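Local coordinates for aminoglycoside N(3)-acetyltransferase (Enterobacter cloacae, PDB 6NP3), which catalyses transfer of an acetyl group from acetyl-CoA to the 3-amino group of 2-deoxystreptamine aminoglycosides such as gentamicin, probably conferring resistance to them, at residues P25-R30 and Q40-A45; R10-L15 and K156-G161. All coordinates share one frame; numbering follows the deposited sequence. Where two conformers were deposited one is given.

Both contacts pack a helix on the mixed central sheet through aliphatic side chains alone, and they lie side by side, their centres about 10 Å apart. Contact 2, between 10-15 and 156-161, belongs to the core: all three leucines that touch in it are buried. Contact 1, between 25-30 and 40-45, is partly buried, Leu42 alone of its touching residues being fully so. The sheet joins them: strands 22-27 and 156-160 are neighbours, linked by probable hydrogen bonds from His26 N to Leu158 O (2.9 Å) and from Ile160 N to His26 O (2.8 Å). Their surroundings differ: contact 1 includes coenzyme-binding residues, whereas contact 2 has a Lys156-Asp21 salt bridge beside it.

Contact 1: residues P25-R30 and Q40-A45; sequences PHVSLR and QTLVDA
Leu42 directs its CD2 methyl at Val27, meeting CG1 of that residue tip to tip at 3.8 Å. The same Leu42 methyl also lies 4.3 Å from CD2 of Leu29, a looser approach, and thus serves two partners on the other segment. Leu42 faces the strand from its place on helix 39-50, and with CG anti to the backbone N (chi1 180°) its CD2 extends on to Val27. Val27 closes strand 22-27, where a beta-branched residue suits the extended backbone and offers a short, stiff apolar side chain, which the longer leucine reaches from the helix. Ile101 of helix 101-106 touches Leu42 as well. Gln40 and Asp44, one turn apart on the helix, are joined by a nearly straight bond, NE2 to OD1 at 2.9 Å; Asp44 OD1 lies in the plane of the Gln40 amide, whereas the N-H comes to it from above the carboxylate plane. Ser28 is the N-cap of helix 29-32, its OG weakly bonded to Ala31 N. Residues 26 to 30 belong to the CoA and acetyl-CoA site known for this enzyme, empty of coenzyme here; helix 39-50 thus packs against Val27 and Leu29 of the strand-to-helix turn that forms part of that site.

Contact 2: residues R10-L15 and K156-G161; sequences RQLRDL and KILSIG
This is a buried helix-on-sheet contact, purely aliphatic, in which helix 5-15 near the start of the chain packs on strand 156-160, an inner strand of the mixed sheet. Leu158 carries it from the strand, its forked end letting one residue divide two methyls between two leucines of the helix. Its CD1 comes to 3.5 Å from CD2 of Leu15, a close meeting of methyls, while its CD2 lies 3.8 Å from CD2 of Leu12. Leu158 and Leu12 cross at about a right angle, and Leu15 comes at a slant. The two helix residues reach the same strand leucine by different routes: in Leu15 the CG is anti to the backbone N (chi1 -168°), whereas in Leu12 it lies beside the N (chi1 -70°), which brings the end of the side chain nearer the strand. Three residues apart, Leu12 and Leu15 are close to one helical turn from each other and share a face. Such a layer of leucines between helix and sheet is the ordinary core of an alpha/beta fold, here with strand 156-160 between parallel 22-27 and antiparallel 244-250. Leu46 of helix 39-50 touches both Leu12 and Leu158, and Leu248 of the neighbouring antiparallel strand 244-250 touches Leu158. At the borders, the long chain of Lys156 carries its NZ to a salt bridge with Asp21, and Gln11 OE1 accepts a hydrogen bond from Gly242 N. Ser159, buried and pointing away from the helix, has its OG satisfied by Arg247 NH2.

Contact 1: residues P25-R30 and Q40-A45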
ATOM      1  N   PRO A  25       3.941   0.501  -6.353  1.00 11.61           N
ATOM      2  CA  PRO A  25       3.020   0.075  -7.405  1.00 12.25           C
ATOM      3  C   PRO A  25       1.679  -0.399  -6.863  1.00 12.82           C
ATOM      4  O   PRO A  25       1.567  -0.988  -5.788  1.00 13.49           O
ATOM      5  CB  PRO A  25       3.776  -1.088  -8.070  1.00 13.53           C
ATOM      6  CG  PRO A  25       4.480  -1.731  -6.907  1.00 14.61           C
ATOM      7  CD  PRO A  25       4.890  -0.572  -5.986  1.00 12.72           C
ATOM      8  N   HIS A  26       0.670  -0.189  -7.698  1.00 13.55           N
ATOM      9  CA  HIS A  26      -0.674  -0.728  -7.512  1.00 13.90           C
ATOM     10  C   HIS A  26      -1.026  -1.321  -8.862  1.00 13.42           C
ATOM     11  O   HIS A  26      -1.074  -0.594  -9.851  1.00 15.32           O
ATOM     12  CB  HIS A  26      -1.708   0.342  -7.122  1.00 14.76           C
ATOM     13  CG  HIS A  26      -1.446   0.963  -5.791  1.00 15.42           C
ATOM     14  ND1 HIS A  26      -1.581   0.262  -4.618  1.00 16.38           N
ATOM     15  CD2 HIS A  26      -1.012   2.198  -5.456  1.00 16.78           C
ATOM     16  CE1 HIS A  26      -1.258   1.051  -3.606  1.00 17.29           C
ATOM     17  NE2 HIS A  26      -0.913   2.226  -4.087  1.00 16.73           N
ATOM     18  N   VAL A  27      -1.271  -2.622  -8.919  1.00 13.80           N
ATOM     19  CA  VAL A  27      -1.316  -3.325 -10.203  1.00 14.77           C
ATOM     20  C   VAL A  27      -2.595  -4.145 -10.345  1.00 15.93           C
ATOM     21  O   VAL A  27      -2.953  -4.917  -9.449  1.00 18.05           O
ATOM     22  CB  VAL A  27      -0.099  -4.260 -10.358  1.00 15.30           C
ATOM     23  CG1 VAL A  27      -0.109  -4.976 -11.716  1.00 16.29           C
ATOM     24  CG2 VAL A  27       1.190  -3.503 -10.132  1.00 14.91           C
ATOM     25  N   SER A  28      -3.242  -4.016 -11.499  1.00 17.66           N
ATOM     26  CA  SER A  28      -4.243  -4.975 -11.959  1.00 18.43           C
ATOM     27  C   SER A  28      -3.593  -5.890 -13.002  1.00 19.07           C
ATOM     28  O   SER A  28      -3.371  -5.490 -14.151  1.00 19.35           O
ATOM     29  CB  SER A  28      -5.430  -4.246 -12.574  1.00 20.23           C
ATOM     30  OG  SER A  28      -6.260  -5.176 -13.269  1.00 23.82           O
ATOM     31  N   LEU A  29      -3.298  -7.129 -12.613  1.00 19.96           N
ATOM     32  CA  LEU A  29      -2.646  -8.038 -13.553  1.00 21.63           C
ATOM     33  C   LEU A  29      -3.559  -8.408 -14.717  1.00 23.17           C
ATOM     34  O   LEU A  29      -3.068  -8.674 -15.820  1.00 22.89           O
ATOM     35  CB  LEU A  29      -2.126  -9.276 -12.829  1.00 22.21           C
ATOM     36  CG  LEU A  29      -0.906  -9.032 -11.934  1.00 21.61           C
ATOM     37  CD1 LEU A  29      -0.643 -10.208 -11.016  1.00 23.20           C
ATOM     38  CD2 LEU A  29       0.342  -8.725 -12.773  1.00 22.72           C
ATOM     39  N   ARG A  30      -4.878  -8.411 -14.506  1.00 25.89           N
ATOM     40  CA  ARG A  30      -5.811  -8.663 -15.604  1.00 30.03           C
ATOM     41  C   ARG A  30      -5.690  -7.589 -16.679  1.00 26.33           C
ATOM     42  O   ARG A  30      -5.771  -7.884 -17.879  1.00 27.72           O
ATOM     43  CB  ARG A  30      -7.241  -8.725 -15.055  1.00 40.20           C
ATOM     44  CG  ARG A  30      -8.265  -9.387 -15.984  1.00 50.86           C
ATOM     45  CD  ARG A  30      -9.622  -9.643 -15.313  1.00 58.80           C
ATOM     46  NE  ARG A  30      -9.572  -9.684 -13.852  1.00 67.38           N
ATOM     47  CZ  ARG A  30      -9.232 -10.749 -13.131  1.00 70.52           C
ATOM     48  NH1 ARG A  30      -8.896 -11.886 -13.724  1.00 72.08           N
ATOM     49  NH2 ARG A  30      -9.220 -10.668 -11.807  1.00 72.04           N
ATOM     50  N   GLN A  40       6.029 -12.518 -12.210  1.00 19.71           N
ATOM     51  CA  GLN A  40       7.432 -12.237 -11.926  1.00 19.81           C
ATOM     52  C   GLN A  40       8.058 -11.365 -13.007  1.00 17.95           C
ATOM     53  O   GLN A  40       9.005 -10.622 -12.734  1.00 19.12           O
ATOM     54  CB  GLN A  40       8.232 -13.535 -11.832  1.00 20.28           C
ATOM     55  CG  GLN A  40       9.657 -13.291 -11.369  1.00 20.86           C
ATOM     56  CD  GLN A  40       9.695 -12.816  -9.925  1.00 20.77           C
ATOM     57  OE1 GLN A  40       8.969 -13.328  -9.068  1.00 21.45           O
ATOM     58  NE2 GLN A  40      10.541 -11.840  -9.648  1.00 20.96           N
ATOM     59  N   THR A  41       7.583 -11.488 -14.252  1.00 18.74           N
ATOM     60  CA  THR A  41       8.106 -10.655 -15.338  1.00 19.16           C
ATOM     61  C   THR A  41       7.965  -9.174 -15.014  1.00 17.47           C
ATOM     62  O   THR A  41       8.888  -8.383 -15.239  1.00 17.63           O
ATOM     63  CB  THR A  41       7.389 -10.995 -16.650  1.00 21.30           C
ATOM     64  OG1 THR A  41       7.612 -12.381 -16.948  1.00 23.90           O
ATOM     65  CG2 THR A  41       7.890 -10.128 -17.803  1.00 21.90           C
ATOM     66  N   LEU A  42       6.814  -8.781 -14.478  1.00 17.01           N
ATOM     67  CA  LEU A  42       6.604  -7.388 -14.118  1.00 16.42           C
ATOM     68  C   LEU A  42       7.372  -6.998 -12.869  1.00 15.69           C
ATOM     69  O   LEU A  42       7.881  -5.878 -12.804  1.00 15.86           O
ATOM     70  CB  LEU A  42       5.118  -7.128 -13.959  1.00 17.58           C
ATOM     71  CG  LEU A  42       4.737  -5.703 -13.569  1.00 17.28           C
ATOM     72  CD1 LEU A  42       5.266  -4.664 -14.485  1.00 18.49           C
ATOM     73  CD2 LEU A  42       3.199  -5.620 -13.523  1.00 18.34           C
ATOM     74  N   VAL A  43       7.472  -7.879 -11.874  1.00 15.75           N
ATOM     75  CA  VAL A  43       8.335  -7.589 -10.729  1.00 15.94           C
ATOM     76  C   VAL A  43       9.768  -7.334 -11.201  1.00 15.65           C
ATOM     77  O   VAL A  43      10.419  -6.360 -10.795  1.00 15.93           O
ATOM     78  CB  VAL A  43       8.267  -8.740  -9.708  1.00 16.52           C
ATOM     79  CG1 VAL A  43       9.257  -8.533  -8.594  1.00 17.26           C
ATOM     80  CG2 VAL A  43       6.889  -8.878  -9.147  1.00 17.80           C
ATOM     81  N   ASP A  44      10.295  -8.227 -12.052  1.00 16.20           N
ATOM     82  CA  ASP A  44      11.651  -8.051 -12.572  1.00 16.66           C
ATOM     83  C   ASP A  44      11.781  -6.747 -13.337  1.00 15.70           C
ATOM     84  O   ASP A  44      12.807  -6.063 -13.257  1.00 16.47           O
ATOM     85  CB  ASP A  44      12.048  -9.221 -13.481  1.00 18.37           C
ATOM     86  CG  ASP A  44      12.157 -10.538 -12.743  1.00 20.46           C
ATOM     87  OD1 ASP A  44      12.354 -10.552 -11.511  1.00 20.92           O
ATOM     88  OD2 ASP A  44      12.092 -11.587 -13.420  1.00 22.47           O
ATOM     89  N   ALA A  45      10.768  -6.404 -14.123  1.00 15.65           N
ATOM     90  CA  ALA A  45      10.827  -5.164 -14.885  1.00 15.48           C
ATOM     91  C   ALA A  45      10.840  -3.944 -13.967  1.00 15.39           C
ATOM     92  O   ALA A  45      11.576  -2.984 -14.220  1.00 16.09           O
ATOM     93  CB  ALA A  45       9.625  -5.087 -15.820  1.00 15.29           C
TER

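Contact 2: residues R10-L15 and K156-G161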
ATOM      1  N   ARG A  10      10.976  -0.715 -21.060  1.00 16.31           N
ATOM      2  CA  ARG A  10      10.943   0.449 -21.931  1.00 17.07           C
ATOM      3  C   ARG A  10       9.658   1.234 -21.724  1.00 16.94           C
ATOM      4  O   ARG A  10       9.667   2.465 -21.770  1.00 16.72           O
ATOM      5  CB  ARG A  10      11.117   0.047 -23.398  1.00 18.96           C
ATOM      6  CG  ARG A  10      12.375  -0.769 -23.679  1.00 21.82           C
ATOM      7  CD  ARG A  10      13.636  -0.134 -23.109  1.00 23.42           C
ATOM      8  NE  ARG A  10      14.017   1.110 -23.778  1.00 23.54           N
ATOM      9  CZ  ARG A  10      14.925   1.958 -23.313  1.00 25.63           C
ATOM     10  NH1 ARG A  10      15.545   1.711 -22.168  1.00 27.76           N
ATOM     11  NH2 ARG A  10      15.204   3.064 -23.986  1.00 27.07           N
ATOM     12  N   GLN A  11       8.532   0.539 -21.530  1.00 16.01           N
ATOM     13  CA  GLN A  11       7.282   1.234 -21.225  1.00 16.29           C
ATOM     14  C   GLN A  11       7.359   2.011 -19.909  1.00 15.11           C
ATOM     15  O   GLN A  11       6.833   3.128 -19.812  1.00 15.24           O
ATOM     16  CB  GLN A  11       6.136   0.233 -21.152  1.00 16.17           C
ATOM     17  CG  GLN A  11       5.675  -0.312 -22.479  1.00 17.49           C
ATOM     18  CD  GLN A  11       4.659  -1.402 -22.318  1.00 17.96           C
ATOM     19  OE1 GLN A  11       4.758  -2.213 -21.419  1.00 18.48           O
ATOM     20  NE2 GLN A  11       3.657  -1.419 -23.183  1.00 19.81           N
ATOM     21  N   LEU A  12       7.986   1.430 -18.882  1.00 14.84           N
ATOM     22  CA  LEU A  12       8.135   2.129 -17.611  1.00 14.52           C
ATOM     23  C   LEU A  12       9.004   3.364 -17.770  1.00 14.97           C
ATOM     24  O   LEU A  12       8.710   4.427 -17.202  1.00 14.41           O
ATOM     25  CB  LEU A  12       8.697   1.167 -16.573  1.00 14.45           C
ATOM     26  CG  LEU A  12       7.732   0.067 -16.116  1.00 15.00           C
ATOM     27  CD1 LEU A  12       8.452  -1.056 -15.404  1.00 15.96           C
ATOM     28  CD2 LEU A  12       6.664   0.660 -15.218  1.00 15.14           C
ATOM     29  N   ARG A  13      10.065   3.259 -18.576  0.77 14.96           N
ATOM     30  CA  ARG A  13      10.892   4.426 -18.844  0.77 15.95           C
ATOM     31  C   ARG A  13      10.081   5.493 -19.562  0.77 15.91           C
ATOM     32  O   ARG A  13      10.181   6.685 -19.243  0.77 16.15           O
ATOM     33  CB  ARG A  13      12.113   4.011 -19.666  0.77 18.39           C
ATOM     34  CG  ARG A  13      13.125   3.155 -18.914  0.77 22.96           C
ATOM     35  CD  ARG A  13      14.312   4.002 -18.462  0.77 25.87           C
ATOM     36  NE  ARG A  13      15.302   3.270 -17.674  0.77 26.64           N
ATOM     37  CZ  ARG A  13      15.185   3.032 -16.370  0.77 25.15           C
ATOM     38  NH1 ARG A  13      14.115   3.451 -15.703  0.77 20.91           N
ATOM     39  NH2 ARG A  13      16.145   2.373 -15.736  0.77 27.26           N
ATOM     40  N   ASP A  14       9.280   5.083 -20.550  1.00 15.90           N
ATOM     41  CA  ASP A  14       8.468   6.055 -21.278  1.00 17.36           C
ATOM     42  C   ASP A  14       7.523   6.786 -20.335  1.00 16.70           C
ATOM     43  O   ASP A  14       7.244   7.972 -20.524  1.00 17.89           O
ATOM     44  CB  ASP A  14       7.600   5.380 -22.339  1.00 18.99           C
ATOM     45  CG  ASP A  14       8.361   4.908 -23.536  1.00 23.20           C
ATOM     46  OD1 ASP A  14       9.492   5.364 -23.744  1.00 24.97           O
ATOM     47  OD2 ASP A  14       7.790   4.080 -24.271  1.00 23.98           O
ATOM     48  N   LEU A  15       7.013   6.093 -19.323  1.00 15.99           N
ATOM     49  CA  LEU A  15       6.074   6.690 -18.387  1.00 15.99           C
ATOM     50  C   LEU A  15       6.753   7.643 -17.421  1.00 16.55           C
ATOM     51  O   LEU A  15       6.081   8.476 -16.797  1.00 18.46           O
ATOM     52  CB  LEU A  15       5.426   5.553 -17.613  1.00 16.98           C
ATOM     53  CG  LEU A  15       4.211   5.908 -16.776  1.00 18.02           C
ATOM     54  CD1 LEU A  15       3.049   6.318 -17.654  1.00 18.75           C
ATOM     55  CD2 LEU A  15       3.844   4.724 -15.899  1.00 17.77           C
ATOM     56  N   LYS A 156       7.025   7.944  -5.718  1.00 10.82           N
ATOM     57  CA  LYS A 156       6.126   7.992  -6.861  1.00 11.47           C
ATOM     58  C   LYS A 156       5.172   6.818  -6.758  1.00 11.79           C
ATOM     59  O   LYS A 156       5.577   5.701  -6.403  1.00 12.05           O
ATOM     60  CB  LYS A 156       6.875   7.891  -8.189  1.00 12.16           C
ATOM     61  CG  LYS A 156       7.875   8.982  -8.415  1.00 12.94           C
ATOM     62  CD  LYS A 156       8.525   8.840  -9.774  1.00 13.90           C
ATOM     63  CE  LYS A 156       9.603   9.870 -10.016  1.00 14.76           C
ATOM     64  NZ  LYS A 156      10.163   9.791 -11.423  1.00 15.26           N
ATOM     65  N   ILE A 157       3.898   7.071  -7.022  1.00 11.44           N
ATOM     66  CA  ILE A 157       2.883   6.028  -7.005  1.00 11.75           C
ATOM     67  C   ILE A 157       2.651   5.584  -8.441  1.00 12.01           C
ATOM     68  O   ILE A 157       2.288   6.395  -9.301  1.00 13.21           O
ATOM     69  CB  ILE A 157       1.586   6.527  -6.355  1.00 12.25           C
ATOM     70  CG1 ILE A 157       1.849   6.900  -4.887  1.00 13.30           C
ATOM     71  CG2 ILE A 157       0.518   5.446  -6.448  1.00 13.63           C
ATOM     72  CD1 ILE A 157       0.835   7.795  -4.251  1.00 14.92           C
ATOM     73  N   LEU A 158       2.835   4.294  -8.708  1.00 12.30           N
ATOM     74  CA  LEU A 158       2.767   3.745 -10.065  1.00 12.43           C
ATOM     75  C   LEU A 158       1.512   2.886 -10.152  1.00 12.39           C
ATOM     76  O   LEU A 158       1.462   1.776  -9.631  1.00 13.65           O
ATOM     77  CB  LEU A 158       4.020   2.926 -10.338  1.00 13.52           C
ATOM     78  CG  LEU A 158       4.027   2.089 -11.611  1.00 15.24           C
ATOM     79  CD1 LEU A 158       3.787   2.939 -12.832  1.00 16.00           C
ATOM     80  CD2 LEU A 158       5.351   1.341 -11.721  1.00 16.76           C
ATOM     81  N   SER A 159       0.484   3.439 -10.761  1.00 13.49           N
ATOM     82  CA  SER A 159      -0.794   2.767 -10.887  1.00 14.59           C
ATOM     83  C   SER A 159      -0.842   2.125 -12.265  1.00 14.38           C
ATOM     84  O   SER A 159      -0.811   2.826 -13.280  1.00 16.68           O
ATOM     85  CB  SER A 159      -1.950   3.752 -10.732  1.00 16.64           C
ATOM     86  OG  SER A 159      -3.199   3.114 -10.998  1.00 18.44           O
ATOM     87  N   ILE A 160      -0.908   0.800 -12.287  1.00 14.53           N
ATOM     88  CA  ILE A 160      -0.881   0.030 -13.523  1.00 14.97           C
ATOM     89  C   ILE A 160      -2.242  -0.634 -13.658  1.00 15.16           C
ATOM     90  O   ILE A 160      -2.465  -1.740 -13.158  1.00 16.40           O
ATOM     91  CB  ILE A 160       0.275  -0.988 -13.522  1.00 15.25           C
ATOM     92  CG1 ILE A 160       1.602  -0.250 -13.453  1.00 16.46           C
ATOM     93  CG2 ILE A 160       0.200  -1.876 -14.748  1.00 17.10           C
ATOM     94  CD1 ILE A 160       2.800  -1.161 -13.203  1.00 16.90           C
ATOM     95  N   GLY A 161      -3.139   0.053 -14.353  1.00 16.76           N
ATOM     96  CA  GLY A 161      -4.502  -0.386 -14.535  1.00 18.05           C
ATOM     97  C   GLY A 161      -5.360  -0.385 -13.292  1.00 18.43           C
ATOM     98  O   GLY A 161      -6.477  -0.912 -13.327  1.00 20.56           O
TER